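Local atomic coordinates of Lactamase_B domain-containing protein (Bacillus lehensis G1, PDB entry 7EV5), a protein that probably hydrolyses its substrates at a two-zinc centre, combining B3 metallo-beta-lactamase activity with glyoxalase II activity. Residues 55-60 against 93-98; 5-8 against 13-16. One frame throughout, in Å; residues are numbered along the deposited sequence.

Interaction 1 of 2, residues 55-60 against 93-98; sequences AHFDHI and SRLTGR. With ZN (zinc ion), chain C; ZN (zinc ion), chain B.
One water oxygen, gripped by two zinc ions and by Asp58, is held in the same metal-binding loop as Phe57, the residue through which that loop meets Leu95 and Thr96. The water is 1.9 Å from the zinc of chain B and 2.0 Å from that of chain C, and it donates a hydrogen bond to Asp58 OD1 (2.8 Å). The carboxylate is thus split: OD1 steadies the water, while OD2 binds the chain C zinc beside His59 NE2. His56 turns ND1 to the chain B zinc (2.1 Å). His54, His131, Asp150 and His191 complete the two sites, with Asp150 shared. A water bridging two zinc ions is what dinuclear metallo-beta-lactamases have, and the spacing of His54, His56, Asp58 and His59 is the HxHxDH signature of that fold.

The contact with 93-98 is small and purely apolar. Phe57 CG lies between its backbone N and carbonyl carbon (chi1 73°), and the ring extends toward the end of the helix. Thr96 CG2 meets the far end of the ring obliquely, 3.5 Å from Phe57 CZ, whereas Leu95 CD1 comes in at the edge, 4.0 Å from Phe57 CE2. Asp58 CB lies over one face, toward its rim. Thr96 OG1 bonds instead to Ser92 O, and Gly97 leaves the helix with positive phi. Phe57 therefore links the loop between strand 46-51 and helix 63-70 to the last turn of the short helix 92-96.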
loop_
_atom_site.group_PDB
_atom_site.type_symbol
_atom_site.label_atom_id
_atom_site.label_comp_id
_atom_site.label_asym_id
_atom_site.label_seq_id
_atom_site.Cartn_x
_atom_site.Cartn_y
_atom_site.Cartn_z
ATOM N N ALA A 55 -6.275 4.464 -1.112
ATOM C CA ALA A 55 -7.610 4.022 -0.732
ATOM C C ALA A 55 -8.450 3.553 -1.909
ATOM O O ALA A 55 -9.682 3.526 -1.812
ATOM C CB ALA A 55 -8.343 5.089 0.079
ATOM N N HIS A 56 -7.819 3.157 -3.009
ATOM C CA HIS A 56 -8.584 2.467 -4.040
ATOM C C HIS A 56 -9.223 1.213 -3.457
ATOM O O HIS A 56 -8.670 0.560 -2.564
ATOM C CB HIS A 56 -7.686 2.079 -5.217
ATOM C CG HIS A 56 -7.454 3.191 -6.182
ATOM N ND1 HIS A 56 -6.325 3.265 -6.965
ATOM C CD2 HIS A 56 -8.205 4.271 -6.502
ATOM C CE1 HIS A 56 -6.389 4.337 -7.732
ATOM N NE2 HIS A 56 -7.516 4.969 -7.465
ATOM N N PHE A 57 -10.400 0.876 -3.993
ATOM C CA PHE A 57 -11.210 -0.211 -3.437
ATOM C C PHE A 57 -10.429 -1.519 -3.307
ATOM O O PHE A 57 -10.664 -2.299 -2.374
ATOM C CB PHE A 57 -12.464 -0.422 -4.299
ATOM C CG PHE A 57 -12.178 -1.080 -5.629
ATOM C CD1 PHE A 57 -12.315 -2.460 -5.794
ATOM C CD2 PHE A 57 -11.753 -0.320 -6.709
ATOM C CE1 PHE A 57 -12.039 -3.056 -7.015
ATOM C CE2 PHE A 57 -11.473 -0.912 -7.935
ATOM C CZ PHE A 57 -11.613 -2.284 -8.088
ATOM N N ASP A 58 -9.531 -1.806 -4.252
ATOM C CA ASP A 58 -8.830 -3.081 -4.258
ATOM C C ASP A 58 -7.769 -3.171 -3.174
ATOM O O ASP A 58 -7.183 -4.241 -2.984
ATOM C CB ASP A 58 -8.245 -3.373 -5.652
ATOM C CG ASP A 58 -7.264 -2.306 -6.122
ATOM O OD1 ASP A 58 -7.669 -1.120 -6.193
ATOM O OD2 ASP A 58 -6.110 -2.683 -6.443
ATOM N N HIS A 59 -7.525 -2.081 -2.452
ATOM C CA HIS A 59 -6.584 -2.067 -1.344
ATOM C C HIS A 59 -7.252 -1.989 0.019
ATOM O O HIS A 59 -6.544 -2.036 1.034
ATOM C CB HIS A 59 -5.581 -0.909 -1.517
ATOM C CG HIS A 59 -4.767 -1.034 -2.766
ATOM N ND1 HIS A 59 -3.419 -1.327 -2.769
ATOM C CD2 HIS A 59 -5.142 -0.973 -4.064
ATOM C CE1 HIS A 59 -2.998 -1.428 -4.020
ATOM N NE2 HIS A 59 -4.028 -1.231 -4.825
ATOM N N ILE A 60 -8.585 -1.892 0.084
ATOM C CA ILE A 60 -9.281 -1.563 1.326
ATOM C C ILE A 60 -10.420 -2.510 1.665
ATOM O O ILE A 60 -11.053 -2.340 2.712
ATOM C CB ILE A 60 -9.795 -0.112 1.351
ATOM C CG1 ILE A 60 -10.942 0.033 0.341
ATOM C CG2 ILE A 60 -8.648 0.865 1.097
ATOM C CD1 ILE A 60 -11.699 1.338 0.448
ATOM N N SER A 93 -17.479 1.603 -7.570
ATOM C CA SER A 93 -18.684 1.714 -8.390
ATOM C C SER A 93 -18.334 1.803 -9.868
ATOM O O SER A 93 -18.900 1.082 -10.698
ATOM C CB SER A 93 -19.501 2.934 -7.967
ATOM O OG SER A 93 -19.995 2.783 -6.652
ATOM N N ARG A 94 -17.382 2.666 -10.212
ATOM C CA ARG A 94 -17.089 2.905 -11.621
ATOM C C ARG A 94 -16.403 1.709 -12.274
ATOM O O ARG A 94 -16.696 1.379 -13.431
ATOM C CB ARG A 94 -16.219 4.141 -11.760
ATOM C CG ARG A 94 -16.954 5.461 -11.735
ATOM C CD ARG A 94 -16.066 6.485 -12.390
ATOM N NE ARG A 94 -16.472 7.860 -12.161
ATOM C CZ ARG A 94 -16.440 8.779 -13.116
ATOM N NH1 ARG A 94 -16.070 8.428 -14.335
ATOM N NH2 ARG A 94 -16.797 10.021 -12.861
ATOM N N LEU A 95 -15.471 1.059 -11.573
ATOM C CA LEU A 95 -14.666 0.023 -12.196
ATOM C C LEU A 95 -15.269 -1.362 -12.059
ATOM O O LEU A 95 -14.924 -2.244 -12.850
ATOM C CB LEU A 95 -13.240 0.030 -11.635
ATOM C CG LEU A 95 -12.396 1.256 -11.985
ATOM C CD1 LEU A 95 -11.031 1.174 -11.312
ATOM C CD2 LEU A 95 -12.247 1.419 -13.503
ATOM N N THR A 96 -16.149 -1.579 -11.079
ATOM C CA THR A 96 -16.716 -2.906 -10.846
ATOM C C THR A 96 -18.236 -2.944 -10.817
ATOM O O THR A 96 -18.804 -4.047 -10.822
ATOM C CB THR A 96 -16.183 -3.532 -9.540
ATOM O OG1 THR A 96 -16.944 -3.058 -8.419
ATOM C CG2 THR A 96 -14.695 -3.236 -9.335
ATOM N N GLY A 97 -18.910 -1.801 -10.770
ATOM C CA GLY A 97 -20.351 -1.782 -10.736
ATOM C C GLY A 97 -20.958 -2.108 -9.396
ATOM O O GLY A 97 -22.180 -2.280 -9.311
ATOM N N ARG A 98 -20.150 -2.223 -8.347
ATOM C CA ARG A 98 -20.650 -2.519 -7.017
ATOM C C ARG A 98 -19.861 -1.682 -6.026
ATOM O O ARG A 98 -18.676 -1.406 -6.249
ATOM C CB ARG A 98 -20.451 -4.001 -6.661
ATOM C CG ARG A 98 -20.760 -4.972 -7.791
ATOM C CD ARG A 98 -20.645 -6.402 -7.310
ATOM N NE ARG A 98 -20.890 -7.369 -8.373
ATOM C CZ ARG A 98 -22.096 -7.784 -8.742
ATOM N NH1 ARG A 98 -23.176 -7.297 -8.140
ATOM N NH2 ARG A 98 -22.226 -8.679 -9.714
HETATM ZN ZN ZN C . -4.217 -1.367 -6.867
HETATM ZN ZN ZN B . -4.700 1.909 -7.013
HETATM O O HOH W 1 -5.452 0.147 -7.300
#

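Interaction 2 of 2, residues 5-8 against 13-16; sequences IPLG and NAYV
Two backbone hydrogen bonds pair Ile5 with Ala14 in both directions. Ile5 N gives a nearly straight bond to Ala14 O (2.9 Å, 169°). The return bond from Ala14 N to Ile5 O is just as short but more bent (140°), and its donor stands above the carbonyl plane. The next pair, Pro6 with Asn13, is non-hydrogen-bonded, so the missing N-H of proline costs this pairing no bond.

The side chains on the face of Ile5 and Ala14 meet through carbon. Ile5 is extended at its tip (chi2 179°), which carries CD1 to within 3.9 Å of Val16 CG2. Leu7 reaches back with one branch alone, CD1, to the Ala14 methyl, CB, at 3.6 Å; the same methyl also lies against Ile5 O. On the other face Asn13 OD1 comes up against the Pro6 ring, 3.6 Å from Pro6 CG. That oxygen thus packs against carbon, while the amide nitrogen, Asn13 ND2, is bonded to the backbone carbonyls of Ser189 and Gly192, which hold the amide beside the zinc ligand His191.

Farther out, Leu36, Trp39 and Leu40 of helix 33-42 pack on Ile5 and Val16, so this apolar face is roofed by a helix. Tyr15, pointing away from strand 2-7, bonds through OH to Ser189 O and meets the Phe147 ring in the other sheet. A backbone bond between Val16 and Lys3 carries the pairing on toward the start of strand 2-7. The whole is an antiparallel beta hairpin, strands 2-7 and 12-18, with strand 2-7 outermost in its sheet. A helix on one face and the second sheet on the other is the layering of the alpha-beta/beta-alpha sandwich of the metallo-beta-lactamase fold.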
loop_
_atom_site.group_PDB
_atom_site.type_symbol
_atom_site.label_atom_id
_atom_site.label_comp_id
_atom_site.label_asym_id
_atom_site.label_seq_id
_atom_site.Cartn_x
_atom_site.Cartn_y
_atom_site.Cartn_z
ATOM N N ILE A 5 0.868 -11.217 0.107
ATOM C CA ILE A 5 -0.386 -11.970 0.169
ATOM C C ILE A 5 -1.374 -11.386 -0.832
ATOM O O ILE A 5 -2.079 -10.415 -0.516
ATOM C CB ILE A 5 -0.953 -11.986 1.600
ATOM C CG1 ILE A 5 0.108 -12.494 2.590
ATOM C CG2 ILE A 5 -2.209 -12.847 1.669
ATOM C CD1 ILE A 5 -0.328 -12.520 4.044
ATOM N N PRO A 6 -1.467 -11.933 -2.046
ATOM C CA PRO A 6 -2.485 -11.451 -2.984
ATOM C C PRO A 6 -3.870 -11.819 -2.481
ATOM O O PRO A 6 -4.089 -12.930 -1.993
ATOM C CB PRO A 6 -2.157 -12.201 -4.284
ATOM C CG PRO A 6 -0.763 -12.688 -4.119
ATOM C CD PRO A 6 -0.552 -12.909 -2.658
ATOM N N LEU A 7 -4.810 -10.871 -2.581
ATOM C CA LEU A 7 -6.134 -11.043 -1.998
ATOM C C LEU A 7 -7.221 -10.514 -2.920
ATOM O O LEU A 7 -7.047 -9.488 -3.579
ATOM C CB LEU A 7 -6.256 -10.292 -0.668
ATOM C CG LEU A 7 -5.399 -10.779 0.500
ATOM C CD1 LEU A 7 -5.396 -9.734 1.603
ATOM C CD2 LEU A 7 -5.899 -12.114 1.037
ATOM N N GLY A 8 -8.360 -11.205 -2.928
ATOM C CA GLY A 8 -9.525 -10.762 -3.653
ATOM C C GLY A 8 -9.465 -11.114 -5.124
ATOM O O GLY A 8 -8.445 -11.584 -5.635
ATOM N N ASN A 13 -1.854 -7.134 -3.869
ATOM C CA ASN A 13 -0.927 -7.624 -2.850
ATOM C C ASN A 13 -1.139 -6.861 -1.549
ATOM O O ASN A 13 -0.823 -5.669 -1.464
ATOM C CB ASN A 13 0.514 -7.413 -3.299
ATOM C CG ASN A 13 0.879 -8.233 -4.506
ATOM O OD1 ASN A 13 0.545 -9.412 -4.583
ATOM N ND2 ASN A 13 1.583 -7.624 -5.450
ATOM N N ALA A 14 -1.657 -7.539 -0.533
ATOM C CA ALA A 14 -1.417 -7.078 0.823
ATOM C C ALA A 14 -0.018 -7.505 1.233
ATOM O O ALA A 14 0.593 -8.380 0.620
ATOM C CB ALA A 14 -2.421 -7.711 1.790
ATOM N N TYR A 15 0.493 -6.887 2.288
ATOM C CA TYR A 15 1.770 -7.298 2.858
ATOM C C TYR A 15 1.636 -7.387 4.364
ATOM O O TYR A 15 0.968 -6.560 4.987
ATOM C CB TYR A 15 2.919 -6.331 2.496
ATOM C CG TYR A 15 3.206 -6.378 1.029
ATOM C CD1 TYR A 15 4.032 -7.355 0.499
ATOM C CD2 TYR A 15 2.608 -5.481 0.160
ATOM C CE1 TYR A 15 4.264 -7.428 -0.851
ATOM C CE2 TYR A 15 2.824 -5.556 -1.202
ATOM C CZ TYR A 15 3.667 -6.526 -1.704
ATOM O OH TYR A 15 3.903 -6.623 -3.065
ATOM N N VAL A 16 2.270 -8.393 4.954
ATOM C CA VAL A 16 2.429 -8.442 6.399
ATOM C C VAL A 16 3.916 -8.416 6.701
ATOM O O VAL A 16 4.648 -9.335 6.315
ATOM C CB VAL A 16 1.759 -9.670 7.033
ATOM C CG1 VAL A 16 1.982 -9.625 8.537
ATOM C CG2 VAL A 16 0.271 -9.695 6.716
#

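From the N terminus, interaction 2 comes first and closes the short turn between strands 2-7 and 12-18, with just four residues between its segments. The chain then runs through strand 23-27, helix 33-42 and strand 46-51 before interaction 1 opens at 55-60. That contact closes a much larger loop of 32 intervening residues, including helix 63-70 and strand 74-77. The two lie in series, neither enclosing nor crossing the other. The nearest atoms of interactions 1 and 2 do not touch, yet Thr12, at the start of strand 12-18, hydrogen-bonds Asp58 OD2. Thr12 thus ties the hairpin to the metal loop, which interaction 1 in turn joins to helix 92-96.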